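Local coordinates for protein SAM-dependent methyltransferase (Anabaena variabilis ATCC 29413, PDB 3GGD) that probably transfers a methyl group from S-adenosyl-L-methionine to a substrate not yet identified, and binds the product S-adenosyl-L-homocysteine in a Rossmann-like fold, at residues Ser148-Leu153 and Tyr207-Glu212; Gln156-Leu161 and Trp239-His244; Leu111-Ala116 and Arg142-Gln147. All coordinates share one frame; numbering follows the deposited sequence. Where two conformers were deposited one is given.

Contact 1. Residues Ser148-Leu153 and Tyr207-Glu212. With CO (cobalt (II) ion), chain C.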
loop_
_atom_site.group_PDB
_atom_site.type_symbol
_atom_site.label_atom_id
_atom_site.label_comp_id
_atom_site.label_asym_id
_atom_site.label_seq_id
_atom_site.Cartn_x
_atom_site.Cartn_y
_atom_site.Cartn_z
ATOM N N SER A 148 3.074 -0.907 14.190
ATOM C CA SER A 148 2.329 -2.067 13.744
ATOM C C SER A 148 3.172 -3.016 12.907
ATOM O O SER A 148 3.165 -4.232 13.109
ATOM C CB SER A 148 1.067 -1.623 13.000
ATOM O OG SER A 148 0.135 -0.987 13.884
ATOM N N LEU A 149 3.905 -2.462 11.956
ATOM C CA LEU A 149 4.712 -3.253 11.074
ATOM C C LEU A 149 5.834 -3.988 11.809
ATOM O O LEU A 149 6.093 -5.143 11.530
ATOM C CB LEU A 149 5.243 -2.377 9.913
ATOM C CG LEU A 149 4.114 -1.848 8.988
ATOM C CD1 LEU A 149 4.589 -0.698 8.051
ATOM C CD2 LEU A 149 3.407 -2.961 8.117
ATOM N N ARG A 150 6.486 -3.294 12.737
ATOM C CA ARG A 150 7.556 -3.822 13.540
ATOM C C ARG A 150 7.028 -5.028 14.342
ATOM O O ARG A 150 7.696 -6.049 14.448
ATOM C CB ARG A 150 8.081 -2.718 14.497
ATOM C CG ARG A 150 9.117 -3.210 15.511
ATOM C CD ARG A 150 9.651 -2.159 16.473
ATOM N NE ARG A 150 10.458 -1.234 15.698
ATOM C CZ ARG A 150 10.059 -0.073 15.191
ATOM N NH1 ARG A 150 8.851 0.443 15.450
ATOM N NH2 ARG A 150 10.904 0.589 14.411
ATOM N N ILE A 151 5.835 -4.885 14.905
ATOM C CA ILE A 151 5.203 -5.934 15.672
ATOM C C ILE A 151 4.921 -7.165 14.774
ATOM O O ILE A 151 5.265 -8.300 15.143
ATOM C CB ILE A 151 3.889 -5.434 16.300
ATOM C CG1 ILE A 151 4.182 -4.389 17.404
ATOM C CG2 ILE A 151 3.080 -6.615 16.869
ATOM C CD1 ILE A 151 2.929 -3.574 17.853
ATOM N N LEU A 152 4.357 -6.950 13.588
ATOM C CA LEU A 152 4.036 -8.092 12.725
ATOM C C LEU A 152 5.268 -8.887 12.220
ATOM O O LEU A 152 5.226 -10.147 12.077
ATOM C CB LEU A 152 3.213 -7.619 11.524
ATOM C CG LEU A 152 1.813 -7.069 11.839
ATOM C CD1 LEU A 152 1.180 -6.360 10.612
ATOM C CD2 LEU A 152 0.864 -8.182 12.424
ATOM N N LEU A 153 6.346 -8.148 11.914
ATOM C CA LEU A 153 7.559 -8.727 11.367
ATOM C C LEU A 153 8.386 -9.510 12.381
ATOM O O LEU A 153 9.020 -10.532 12.044
ATOM C CB LEU A 153 8.438 -7.611 10.794
ATOM C CG LEU A 153 7.904 -6.968 9.500
ATOM C CD1 LEU A 153 8.523 -5.576 9.255
ATOM C CD2 LEU A 153 8.084 -7.925 8.279
ATOM N N TYR A 207 11.580 5.820 10.652
ATOM C CA TYR A 207 10.602 4.947 11.294
ATOM C C TYR A 207 11.120 3.572 11.662
ATOM O O TYR A 207 10.539 2.917 12.560
ATOM C CB TYR A 207 9.304 4.810 10.452
ATOM C CG TYR A 207 8.671 6.158 10.205
ATOM C CD1 TYR A 207 8.202 6.921 11.259
ATOM C CD2 TYR A 207 8.637 6.712 8.916
ATOM C CE1 TYR A 207 7.683 8.201 11.050
ATOM C CE2 TYR A 207 8.119 7.997 8.685
ATOM C CZ TYR A 207 7.647 8.730 9.747
ATOM O OH TYR A 207 7.143 9.984 9.516
ATOM N N PHE A 208 12.198 3.148 11.001
ATOM C CA PHE A 208 12.765 1.824 11.198
ATOM C C PHE A 208 14.256 1.851 11.411
ATOM O O PHE A 208 15.005 1.181 10.721
ATOM C CB PHE A 208 12.457 0.927 9.998
ATOM C CG PHE A 208 10.976 0.809 9.680
ATOM C CD1 PHE A 208 10.141 0.015 10.457
ATOM C CD2 PHE A 208 10.428 1.475 8.583
ATOM C CE1 PHE A 208 8.767 -0.079 10.166
ATOM C CE2 PHE A 208 9.070 1.378 8.288
ATOM C CZ PHE A 208 8.233 0.598 9.078
ATOM N N PRO A 209 14.705 2.601 12.396
ATOM C CA PRO A 209 16.147 2.684 12.603
ATOM C C PRO A 209 16.772 1.327 13.018
ATOM O O PRO A 209 17.976 1.139 12.883
ATOM C CB PRO A 209 16.288 3.736 13.716
ATOM C CG PRO A 209 15.004 3.652 14.432
ATOM C CD PRO A 209 13.950 3.361 13.389
ATOM N N ASP A 210 15.948 0.422 13.548
ATOM C CA ASP A 210 16.372 -0.903 13.965
ATOM C C ASP A 210 16.322 -1.916 12.811
ATOM O O ASP A 210 16.494 -3.100 13.029
ATOM C CB ASP A 210 15.536 -1.406 15.161
ATOM C CG ASP A 210 14.016 -1.246 14.989
ATOM O OD1 ASP A 210 13.541 -0.438 14.149
ATOM O OD2 ASP A 210 13.282 -1.862 15.809
ATOM N N PHE A 211 16.097 -1.452 11.587
ATOM C CA PHE A 211 16.050 -2.365 10.439
ATOM C C PHE A 211 17.219 -2.183 9.463
ATOM O O PHE A 211 17.744 -1.098 9.292
ATOM C CB PHE A 211 14.719 -2.219 9.680
ATOM C CG PHE A 211 13.556 -2.873 10.377
ATOM C CD1 PHE A 211 13.097 -2.375 11.603
ATOM C CD2 PHE A 211 12.955 -4.021 9.850
ATOM C CE1 PHE A 211 12.043 -2.991 12.281
ATOM C CE2 PHE A 211 11.906 -4.649 10.536
ATOM C CZ PHE A 211 11.441 -4.132 11.732
ATOM N N GLU A 212 17.604 -3.289 8.840
ATOM C CA GLU A 212 18.581 -3.341 7.762
ATOM C C GLU A 212 17.800 -3.222 6.455
ATOM O O GLU A 212 16.710 -3.776 6.355
ATOM C CB GLU A 212 19.285 -4.707 7.799
ATOM C CG GLU A 212 20.501 -4.827 6.913
ATOM C CD GLU A 212 21.098 -6.232 6.890
ATOM O OE1 GLU A 212 20.642 -7.114 7.657
ATOM O OE2 GLU A 212 22.012 -6.452 6.078
HETATM CO CO CO C . 13.840 -3.361 17.040
HETATM O O HOH W 1 8.064 2.880 13.978
#

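Contact 2. Residues Gln156-Leu161 and Trp239-His244. With CO (cobalt (II) ion), chain C; SO4 (sulfate ion), chain I; EDO (1,2-ethanediol), chain R; EDO (1,2-ethanediol), chain N.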
loop_
_atom_site.group_PDB
_atom_site.type_symbol
_atom_site.label_atom_id
_atom_site.label_comp_id
_atom_site.label_asym_id
_atom_site.label_seq_id
_atom_site.Cartn_x
_atom_site.Cartn_y
_atom_site.Cartn_z
ATOM N N GLN A 156 12.152 -12.499 12.400
ATOM C CA GLN A 156 12.370 -13.306 11.213
ATOM C C GLN A 156 11.685 -12.826 9.971
ATOM O O GLN A 156 12.048 -13.244 8.890
ATOM C CB GLN A 156 11.902 -14.738 11.437
ATOM C CG GLN A 156 12.532 -15.500 12.619
ATOM C CD GLN A 156 11.979 -16.951 12.649
ATOM O OE1 GLN A 156 11.980 -17.655 11.609
ATOM N NE2 GLN A 156 11.453 -17.374 13.807
ATOM N N GLY A 157 10.664 -11.997 10.118
ATOM C CA GLY A 157 9.973 -11.463 8.956
ATOM C C GLY A 157 10.747 -10.446 8.132
ATOM O O GLY A 157 11.545 -9.697 8.679
ATOM N N ALA A 158 10.483 -10.413 6.825
ATOM C CA ALA A 158 11.014 -9.365 5.950
ATOM C C ALA A 158 9.815 -8.684 5.285
ATOM O O ALA A 158 8.750 -9.288 5.117
ATOM C CB ALA A 158 12.021 -9.910 4.877
HETATM N N MSE A 159 10.002 -7.411 4.930
HETATM C CA MSE A 159 8.965 -6.612 4.306
HETATM C C MSE A 159 9.467 -6.032 3.014
HETATM O O MSE A 159 10.522 -5.397 2.989
HETATM C CB MSE A 159 8.527 -5.432 5.193
HETATM C CG MSE A 159 7.611 -4.507 4.470
HETATM SE SE MSE A 159 6.634 -3.257 5.591
HETATM C CE MSE A 159 8.119 -2.342 6.468
ATOM N N TYR A 160 8.680 -6.231 1.961
ATOM C CA TYR A 160 8.860 -5.487 0.742
ATOM C C TYR A 160 7.772 -4.416 0.729
ATOM O O TYR A 160 6.592 -4.727 0.918
ATOM C CB TYR A 160 8.649 -6.352 -0.503
ATOM C CG TYR A 160 8.636 -5.534 -1.818
ATOM C CD1 TYR A 160 9.814 -5.208 -2.478
ATOM C CD2 TYR A 160 7.437 -5.106 -2.391
ATOM C CE1 TYR A 160 9.793 -4.505 -3.687
ATOM C CE2 TYR A 160 7.405 -4.386 -3.590
ATOM C CZ TYR A 160 8.591 -4.093 -4.224
ATOM O OH TYR A 160 8.536 -3.438 -5.418
ATOM N N LEU A 161 8.175 -3.169 0.528
ATOM C CA LEU A 161 7.203 -2.094 0.320
ATOM C C LEU A 161 7.582 -1.252 -0.910
ATOM O O LEU A 161 8.759 -1.098 -1.250
ATOM C CB LEU A 161 7.041 -1.192 1.535
ATOM C CG LEU A 161 8.157 -0.189 1.915
ATOM C CD1 LEU A 161 7.576 0.828 2.995
ATOM C CD2 LEU A 161 9.384 -0.889 2.422
ATOM N N TRP A 239 11.086 1.834 -3.492
ATOM C CA TRP A 239 10.855 0.504 -2.916
ATOM C C TRP A 239 12.069 0.014 -2.154
ATOM O O TRP A 239 13.221 0.437 -2.417
ATOM C CB TRP A 239 10.442 -0.545 -3.995
ATOM C CG TRP A 239 11.478 -0.843 -4.998
ATOM C CD1 TRP A 239 11.606 -0.252 -6.221
ATOM C CD2 TRP A 239 12.549 -1.801 -4.908
ATOM N NE1 TRP A 239 12.673 -0.771 -6.889
ATOM C CE2 TRP A 239 13.267 -1.731 -6.120
ATOM C CE3 TRP A 239 12.955 -2.716 -3.935
ATOM C CZ2 TRP A 239 14.394 -2.519 -6.381
ATOM C CZ3 TRP A 239 14.067 -3.500 -4.196
ATOM C CH2 TRP A 239 14.766 -3.406 -5.414
ATOM N N ALA A 240 11.792 -0.864 -1.187
ATOM C CA ALA A 240 12.833 -1.455 -0.361
ATOM C C ALA A 240 12.399 -2.810 0.200
ATOM O O ALA A 240 11.199 -3.093 0.359
ATOM C CB ALA A 240 13.253 -0.481 0.814
ATOM N N VAL A 241 13.396 -3.653 0.459
ATOM C CA VAL A 241 13.183 -4.836 1.288
ATOM C C VAL A 241 13.973 -4.594 2.588
ATOM O O VAL A 241 15.187 -4.328 2.543
ATOM C CB VAL A 241 13.671 -6.154 0.612
ATOM C CG1 VAL A 241 13.426 -7.307 1.546
ATOM C CG2 VAL A 241 12.966 -6.384 -0.755
ATOM N N ILE A 242 13.273 -4.684 3.729
ATOM C CA ILE A 242 13.894 -4.465 5.040
ATOM C C ILE A 242 13.638 -5.651 5.976
ATOM O O ILE A 242 12.645 -6.384 5.830
ATOM C CB ILE A 242 13.459 -3.100 5.673
ATOM C CG1 ILE A 242 11.993 -3.137 6.178
ATOM C CG2 ILE A 242 13.647 -1.948 4.646
ATOM C CD1 ILE A 242 11.570 -1.864 6.976
ATOM N N LYS A 243 14.559 -5.850 6.915
ATOM C CA LYS A 243 14.464 -6.915 7.903
ATOM C C LYS A 243 15.148 -6.408 9.195
ATOM O O LYS A 243 16.141 -5.683 9.125
ATOM C CB LYS A 243 15.144 -8.148 7.352
ATOM C CG LYS A 243 15.023 -9.423 8.203
ATOM C CD LYS A 243 15.518 -10.618 7.405
ATOM C CE LYS A 243 15.366 -11.940 8.154
ATOM N NZ LYS A 243 16.378 -11.933 9.270
ATOM N N HIS A 244 14.595 -6.745 10.362
ATOM C CA HIS A 244 15.193 -6.285 11.617
ATOM C C HIS A 244 16.691 -6.649 11.647
ATOM O O HIS A 244 17.118 -7.770 11.266
ATOM C CB HIS A 244 14.412 -6.792 12.865
ATOM C CG HIS A 244 14.734 -6.054 14.136
ATOM N ND1 HIS A 244 15.951 -6.177 14.758
ATOM C CD2 HIS A 244 14.009 -5.193 14.899
ATOM C CE1 HIS A 244 15.981 -5.409 15.839
ATOM N NE2 HIS A 244 14.813 -4.811 15.965
HETATM CO CO CO C . 13.840 -3.361 17.040
HETATM S S SO4 I . 16.087 -14.863 11.038
HETATM O O1 SO4 I . 16.096 -16.278 11.404
HETATM O O2 SO4 I . 15.257 -14.686 9.846
HETATM O O3 SO4 I . 17.444 -14.383 10.767
HETATM O O4 SO4 I . 15.514 -14.126 12.158
HETATM C C1 EDO R . 15.750 0.558 -9.406
HETATM O O1 EDO R . 16.175 1.907 -9.294
HETATM C C2 EDO R . 14.270 0.624 -9.746
HETATM O O2 EDO R . 13.736 -0.684 -9.756
HETATM C C1 EDO N . 10.516 -14.370 17.153
HETATM O O1 EDO N . 11.239 -14.817 16.011
HETATM C C2 EDO N . 10.907 -12.932 17.502
HETATM O O2 EDO N . 10.069 -11.979 16.778
HETATM O O HOH W 2 12.200 -8.171 10.814
#

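Contact 3. Residues Leu111-Ala116 and Arg142-Gln147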
loop_
_atom_site.group_PDB
_atom_site.type_symbol
_atom_site.label_atom_id
_atom_site.label_comp_id
_atom_site.label_asym_id
_atom_site.label_seq_id
_atom_site.Cartn_x
_atom_site.Cartn_y
_atom_site.Cartn_z
ATOM N N LEU A 111 -2.942 1.962 12.453
ATOM C CA LEU A 111 -2.744 3.070 13.362
ATOM C C LEU A 111 -3.149 2.677 14.771
ATOM O O LEU A 111 -3.061 3.490 15.654
ATOM C CB LEU A 111 -3.487 4.337 12.883
ATOM C CG LEU A 111 -3.066 4.800 11.471
ATOM C CD1 LEU A 111 -3.813 6.148 11.122
ATOM C CD2 LEU A 111 -1.555 4.987 11.376
ATOM N N VAL A 112 -3.503 1.406 14.989
ATOM C CA VAL A 112 -3.870 0.906 16.330
ATOM C C VAL A 112 -3.004 -0.328 16.586
ATOM O O VAL A 112 -3.433 -1.456 16.298
ATOM C CB VAL A 112 -5.387 0.583 16.436
ATOM C CG1 VAL A 112 -5.809 0.230 17.922
ATOM C CG2 VAL A 112 -6.237 1.773 15.952
ATOM N N PRO A 113 -1.761 -0.120 17.068
ATOM C CA PRO A 113 -0.784 -1.222 17.145
ATOM C C PRO A 113 -1.178 -2.420 17.998
ATOM O O PRO A 113 -0.695 -3.487 17.755
ATOM C CB PRO A 113 0.494 -0.538 17.665
ATOM C CG PRO A 113 0.334 0.902 17.151
ATOM C CD PRO A 113 -1.143 1.142 17.501
ATOM N N GLU A 114 -2.090 -2.258 18.923
ATOM C CA GLU A 114 -2.628 -3.393 19.667
ATOM C C GLU A 114 -3.272 -4.457 18.740
ATOM O O GLU A 114 -3.256 -5.647 19.054
ATOM C CB GLU A 114 -3.657 -2.899 20.673
ATOM C CG GLU A 114 -4.361 -4.028 21.407
ATOM N N GLN A 115 -3.830 -4.035 17.613
ATOM C CA GLN A 115 -4.415 -4.996 16.683
ATOM C C GLN A 115 -3.310 -5.852 16.042
ATOM O O GLN A 115 -3.441 -7.067 15.898
ATOM C CB GLN A 115 -5.261 -4.258 15.644
ATOM C CG GLN A 115 -6.460 -3.557 16.300
ATOM C CD GLN A 115 -7.401 -2.885 15.335
ATOM O OE1 GLN A 115 -7.367 -3.144 14.130
ATOM N NE2 GLN A 115 -8.264 -2.015 15.862
ATOM N N ALA A 116 -2.197 -5.222 15.689
ATOM C CA ALA A 116 -1.043 -5.963 15.208
ATOM C C ALA A 116 -0.514 -6.938 16.267
ATOM O O ALA A 116 -0.130 -8.064 15.939
ATOM C CB ALA A 116 0.073 -4.969 14.685
ATOM N N ARG A 142 2.457 8.432 11.079
ATOM C CA ARG A 142 3.292 7.396 10.476
ATOM C C ARG A 142 4.012 6.492 11.474
ATOM O O ARG A 142 4.210 5.323 11.188
ATOM C CB ARG A 142 4.306 7.993 9.494
ATOM C CG ARG A 142 3.646 8.442 8.194
ATOM C CD ARG A 142 4.637 9.104 7.245
ATOM N NE ARG A 142 4.007 9.431 5.952
ATOM C CZ ARG A 142 4.684 9.752 4.844
ATOM N NH1 ARG A 142 6.015 9.790 4.858
ATOM N NH2 ARG A 142 4.023 10.022 3.720
ATOM N N GLU A 143 4.383 7.029 12.623
ATOM C CA GLU A 143 5.088 6.240 13.619
ATOM C C GLU A 143 4.202 5.083 14.113
ATOM O O GLU A 143 4.709 4.019 14.373
ATOM C CB GLU A 143 5.585 7.141 14.772
ATOM C CG GLU A 143 5.999 6.399 16.076
ATOM C CD GLU A 143 7.255 5.462 15.970
ATOM O OE1 GLU A 143 8.024 5.510 14.972
ATOM O OE2 GLU A 143 7.473 4.679 16.937
ATOM N N LEU A 144 2.890 5.298 14.206
ATOM C CA LEU A 144 1.950 4.272 14.634
ATOM C C LEU A 144 1.968 3.116 13.641
ATOM O O LEU A 144 2.010 1.936 14.028
ATOM C CB LEU A 144 0.541 4.871 14.781
ATOM C CG LEU A 144 0.320 5.864 15.938
ATOM C CD1 LEU A 144 -0.997 6.650 15.776
ATOM C CD2 LEU A 144 0.350 5.160 17.323
ATOM N N LEU A 145 1.981 3.438 12.346
ATOM C CA LEU A 145 2.006 2.383 11.353
ATOM C C LEU A 145 3.371 1.631 11.446
ATOM O O LEU A 145 3.431 0.389 11.349
ATOM C CB LEU A 145 1.768 2.949 9.943
ATOM C CG LEU A 145 1.764 1.944 8.777
ATOM C CD1 LEU A 145 0.815 0.787 9.016
ATOM C CD2 LEU A 145 1.462 2.648 7.412
ATOM N N GLY A 146 4.459 2.382 11.621
ATOM C CA GLY A 146 5.770 1.744 11.812
ATOM C C GLY A 146 5.723 0.766 13.001
ATOM O O GLY A 146 6.240 -0.348 12.908
ATOM N N GLN A 147 5.107 1.174 14.110
ATOM C CA GLN A 147 4.932 0.274 15.284
ATOM C C GLN A 147 4.207 -1.039 14.878
ATOM O O GLN A 147 4.688 -2.148 15.163
ATOM C CB GLN A 147 4.188 0.982 16.396
ATOM C CG GLN A 147 4.994 2.115 17.032
ATOM C CD GLN A 147 4.210 2.883 18.085
ATOM O OE1 GLN A 147 4.509 4.020 18.354
ATOM N NE2 GLN A 147 3.241 2.274 18.673
#

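Contact 1. Residues Ser148-Leu153 and Tyr207-Glu212
Arg150 meets Asp210 side-on, its guanidinium turned nearly into the plane of the carboxylate, with 27° between the two. Arg150 NE gives its hydrogen to Asp210 OD2 at 2.9 Å and Arg150 NH2 gives one to Asp210 OD1 at 2.8 Å, each on the syn lone pair of its oxygen, so this salt bridge has one bond to each oxygen and fixes the rotation of both groups. The arginine leaves the helix with CG anti to the backbone N (chi1 173°), runs straight through CG and bends at chi3, which lays the guanidinium edge along the loop. Arg150 NH2 also reaches a lone pair of Tyr207 O at 3.0 Å, and a water joins NH1 to the same carbonyl. A long chain ending in several N-H groups suits this place, since it can serve acid and carbonyl together. Asp210 OD2 in addition binds the cobalt ion at 2.0 Å, alongside His244; the nearby arginine probably helps to keep the aspartate ionised. Beside the salt bridge, Leu149 CD1 touches the edge of the Phe208 ring at CZ, 4.0 Å away, and Leu153 CD1 comes obliquely to Phe211 CE2 at 3.7 Å. A type I turn from Phe208 to Phe211 brings Asp210 and Phe211 round to point toward the helix. This joins helix 142-153 to the loop leading into edge strand 211-217, within a Rossmann-like sheet whose strand order, 3-2-1-4-5-7-6, is that of class I methyltransferases.

Contact 2. Residues Gln156-Leu161 and Trp239-His244
Strands 158-161 and 239-244 run antiparallel, their axes 4.7 Å apart at closest and with 162° between their directions, and the hydrogen-bonded pairs Met159 with Ile242 and Leu161 with Ala240 each close two N-H...O bonds. The shortest, Ile242 N to Met159 O, measures 2.9 Å. On the face of Met159, a selenomethionine, the side chain lies beside Ile242 and points the same way. Its bend at chi3 brings Met159 CE to 3.5 Å from Ile242 CD1, a flexible chain fitted against a branched one. Leu161 and Ala240 lie on this face too, where the small Ala240 lets Leu161 CD2 come to 3.5 Å from Ala240 O.

The other face carries Tyr160 and Val241. Tyr160, with CG anti to the backbone N, offers its ring edge at CD1 to Val241 CG2, 3.8 Å away, while CE1 crosses obliquely to Trp239 CE3 at 3.6 Å. Its hydroxyl is hydrogen-bonded to Asp46 and Arg49, and Arg49 also makes a cation-pi contact with Trp239. An alanine at Tyr160 would remove both the ring and the hydroxyl, and would probably loosen Trp239 and leave Asp46 and Arg49 less well held.

Beyond the bonded pairs, a water bridges Gly157 O and His244 N, and His244 NE2 binds cobalt. An antiparallel strand 237-244 beside parallel strand 158-164 is the reversed seventh strand of the class I methyltransferase sheet.

Contact 3. Residues Leu111-Ala116 and Arg142-Gln147
Leu111 reaches across to the helix with one methyl, CD2, which lies 4.0 Å from Leu144 CB and 4.2 Å from Leu145 CB, over the step between consecutive helical residues. The leucines Leu111 and Leu144 cross at about a right angle, so the branch of one meets the root of the other. Leu144 answers with its own isobutyl group, whose CD1 packs 3.8 Å from Leu111 O. Next to it Pro113 puts the CG corner of its ring between Leu144 and Gln147: CG sits 3.7 Å from Leu144 O and 3.9 Å from Gln147 CB. With no hydrogen bond between the two segments, their direct contact is van der Waals packing, which compact apolar groups suit. Proline also fits the first turn of a helix, where its missing N-H costs no helical bond.

The segments belong to helices 113-123 and 142-153, which follow strands 103-107 and 127-131 of a Rossmann-like sheet; the loop after the first of these strands carries cofactor-binding residues. Leu111 lines the pocket of S-adenosyl-L-homocysteine and touches the ligand, so its side chain serves the pocket as well as the helix.

Farther out, Asp109, itself a ligand-binding residue, steadies this loop: its OD1 accepts the N-H of Leu111, and its own N-H goes to Gln115 OE1. Ser148, one turn along the second helix from Leu144, packs on Pro113 and Ala116. At the start of that helix Arg142 points away from segment 111-116, and its guanidinium is held by the carbonyls of Ile137 and Ile198, tying the helix to neighbouring loops.

Overall arrangement
From the N terminus, contact 3 comes first: the chain leaves the loop at 111-116, passes through strand 127-131 and closes a short loop on helix 142-153. Contact 1 uses the far end of that same helix, so the two are in series, and it closes a longer loop when 207-212 returns to it. Contact 2 starts at 156-161, inside that loop, and ends at 239-244, beyond it; the two therefore cross. They meet where strand 211-217 pairs with 237-244, with Glu212 N probably bonded to Lys243 O, and at cobalt, which Asp210 and His244 share. Together the three join the cofactor loop, a covering helix and the antiparallel edge of the sheet.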